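Local coordinates for RagB/SusD domain protein (Flavobacterium johnsoniae, PDB 5J90) that binds chitin as a SusD homolog, probably as part of a polysaccharide utilization system that enables chitin conversion, at residues A[337-342]-A[354-359]. Sequence-based numbering, arbitrary orientation.
Sequences FLRAEG and QELYEA
L356 lies against R339 and A340 in an antiparallel helical hairpin, helices 332-344 and 353-368, within the TPR-like helical part of the SusD fold; the axes of segments 337-342 and 354-359 approach to 7.9 Å, with their directions 162° apart. The leucine's two methyls divide the work. CD2 sits over the centre of one face of the R339 guanidinium, 3.5 Å from its CZ, while CD1 rests on the R339 backbone, 3.6 Å from its carbonyl O. A bend at chi3 (69°) turns the arginine chain across the leucine at about a right angle, and its NE donates to the carbonyl of M349 in the connecting loop, which helps to hold the plane that CD2 covers. An alanine at R339 would probably leave L356 CD2 without its flat cover and the M349 carbonyl without this donor. The small A340 lets the backbones come close, its CA 5.0 Å from that of L356 and its CB 3.7 Å from L356 CB. On the other side of A340, F337 and Y357 meet obliquely. The tyrosine hydroxyl is bonded to the V405 carbonyl, and Q423 of helix 413-428 touches both side chains. F337 CE1 lies 4.1 Å from Y357 CD1 and closer still, 3.5 Å, to the backbone O of Y357.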
loop_
_atom_site.group_PDB
_atom_site.type_symbol
_atom_site.label_atom_id
_atom_site.label_comp_id
_atom_site.label_asym_id
_atom_site.label_seq_id
_atom_site.Cartn_x
_atom_site.Cartn_y
_atom_site.Cartn_z
ATOM N N PHE A 337 -21.116 -6.092 14.416
ATOM C CA PHE A 337 -20.718 -5.087 13.434
ATOM C C PHE A 337 -19.734 -5.651 12.407
ATOM O O PHE A 337 -19.734 -5.227 11.249
ATOM C CB PHE A 337 -20.157 -3.839 14.121
ATOM C CG PHE A 337 -21.168 -3.117 14.984
ATOM C CD1 PHE A 337 -22.394 -2.718 14.458
ATOM C CD2 PHE A 337 -20.903 -2.857 16.319
ATOM C CE1 PHE A 337 -23.337 -2.057 15.258
ATOM C CE2 PHE A 337 -21.841 -2.203 17.112
ATOM C CZ PHE A 337 -23.049 -1.800 16.578
ATOM N N LEU A 338 -18.922 -6.621 12.823
ATOM C CA LEU A 338 -18.063 -7.328 11.881
ATOM C C LEU A 338 -18.928 -8.124 10.904
ATOM O O LEU A 338 -18.710 -8.068 9.692
ATOM C CB LEU A 338 -17.110 -8.261 12.628
ATOM C CG LEU A 338 -15.905 -7.552 13.244
ATOM C CD1 LEU A 338 -15.260 -8.459 14.259
ATOM C CD2 LEU A 338 -14.913 -7.174 12.151
ATOM N N ARG A 339 -19.908 -8.854 11.431
ATOM C CA ARG A 339 -20.809 -9.620 10.572
ATOM C C ARG A 339 -21.629 -8.710 9.660
ATOM O O ARG A 339 -21.860 -9.052 8.498
ATOM C CB ARG A 339 -21.721 -10.524 11.403
ATOM C CG ARG A 339 -20.990 -11.678 12.093
ATOM C CD ARG A 339 -21.863 -12.298 13.191
ATOM N NE ARG A 339 -23.001 -12.995 12.624
ATOM C CZ ARG A 339 -24.113 -13.311 13.282
ATOM N NH1 ARG A 339 -24.301 -12.984 14.562
ATOM N NH2 ARG A 339 -25.061 -13.959 12.639
ATOM N N ALA A 340 -22.046 -7.550 10.162
ATOM C CA ALA A 340 -22.793 -6.595 9.349
ATOM C C ALA A 340 -21.973 -6.146 8.145
ATOM O O ALA A 340 -22.472 -6.124 7.017
ATOM C CB ALA A 340 -23.237 -5.391 10.184
ATOM N N GLU A 341 -20.710 -5.789 8.374
ATOM C CA GLU A 341 -19.844 -5.409 7.269
ATOM C C GLU A 341 -19.621 -6.590 6.314
ATOM O O GLU A 341 -19.638 -6.420 5.089
ATOM C CB GLU A 341 -18.506 -4.887 7.779
ATOM C CG GLU A 341 -17.574 -4.560 6.617
ATOM C CD GLU A 341 -16.272 -3.893 7.012
ATOM O OE1 GLU A 341 -16.051 -3.588 8.203
ATOM O OE2 GLU A 341 -15.462 -3.665 6.088
ATOM N N GLY A 342 -19.409 -7.785 6.858
ATOM C CA GLY A 342 -19.277 -8.975 6.034
ATOM C C GLY A 342 -20.497 -9.180 5.152
ATOM O O GLY A 342 -20.371 -9.563 3.980
ATOM N N GLN A 354 -28.577 -5.080 7.698
ATOM C CA GLN A 354 -29.430 -4.279 8.576
ATOM C C GLN A 354 -29.712 -4.989 9.897
ATOM O O GLN A 354 -29.609 -4.369 10.960
ATOM C CB GLN A 354 -30.756 -3.867 7.928
ATOM C CG GLN A 354 -31.550 -2.923 8.861
ATOM C CD GLN A 354 -32.924 -2.531 8.344
ATOM O OE1 GLN A 354 -33.330 -2.914 7.248
ATOM N NE2 GLN A 354 -33.653 -1.764 9.147
ATOM N N GLU A 355 -30.040 -6.279 9.831
ATOM C CA GLU A 355 -30.360 -7.045 11.041
ATOM C C GLU A 355 -29.176 -7.060 11.996
ATOM O O GLU A 355 -29.328 -6.897 13.212
ATOM C CB GLU A 355 -30.720 -8.496 10.694
ATOM C CG GLU A 355 -32.045 -8.704 9.976
ATOM C CD GLU A 355 -32.234 -10.148 9.521
ATOM O OE1 GLU A 355 -31.223 -10.868 9.317
ATOM O OE2 GLU A 355 -33.404 -10.568 9.368
ATOM N N LEU A 356 -27.985 -7.265 11.439
ATOM C CA LEU A 356 -26.768 -7.398 12.231
ATOM C C LEU A 356 -26.355 -6.058 12.837
ATOM O O LEU A 356 -25.956 -5.996 14.003
ATOM C CB LEU A 356 -25.658 -7.991 11.361
ATOM C CG LEU A 356 -25.930 -9.455 11.006
ATOM C CD1 LEU A 356 -25.075 -9.888 9.820
ATOM C CD2 LEU A 356 -25.683 -10.361 12.202
ATOM N N TYR A 357 -26.490 -4.984 12.064
ATOM C CA TYR A 357 -26.255 -3.623 12.550
ATOM C C TYR A 357 -27.147 -3.314 13.743
ATOM O O TYR A 357 -26.672 -2.850 14.787
ATOM C CB TYR A 357 -26.532 -2.644 11.414
ATOM C CG TYR A 357 -26.504 -1.164 11.737
ATOM C CD1 TYR A 357 -25.306 -0.509 12.050
ATOM C CD2 TYR A 357 -27.668 -0.397 11.664
ATOM C CE1 TYR A 357 -25.270 0.853 12.298
ATOM C CE2 TYR A 357 -27.643 0.971 11.914
ATOM C CZ TYR A 357 -26.434 1.593 12.226
ATOM O OH TYR A 357 -26.371 2.943 12.459
ATOM N N GLU A 358 -28.441 -3.581 13.600
ATOM C CA GLU A 358 -29.375 -3.243 14.667
ATOM C C GLU A 358 -29.159 -4.131 15.891
ATOM O O GLU A 358 -29.306 -3.672 17.031
ATOM C CB GLU A 358 -30.820 -3.308 14.156
ATOM C CG GLU A 358 -31.096 -2.256 13.090
ATOM C CD GLU A 358 -32.552 -2.171 12.668
ATOM O OE1 GLU A 358 -33.354 -3.058 13.048
ATOM O OE2 GLU A 358 -32.875 -1.203 11.952
ATOM N N ALA A 359 -28.793 -5.387 15.660
ATOM C CA ALA A 359 -28.482 -6.295 16.760
ATOM C C ALA A 359 -27.227 -5.852 17.514
ATOM O O ALA A 359 -27.146 -6.008 18.735
ATOM C CB ALA A 359 -28.339 -7.729 16.270
#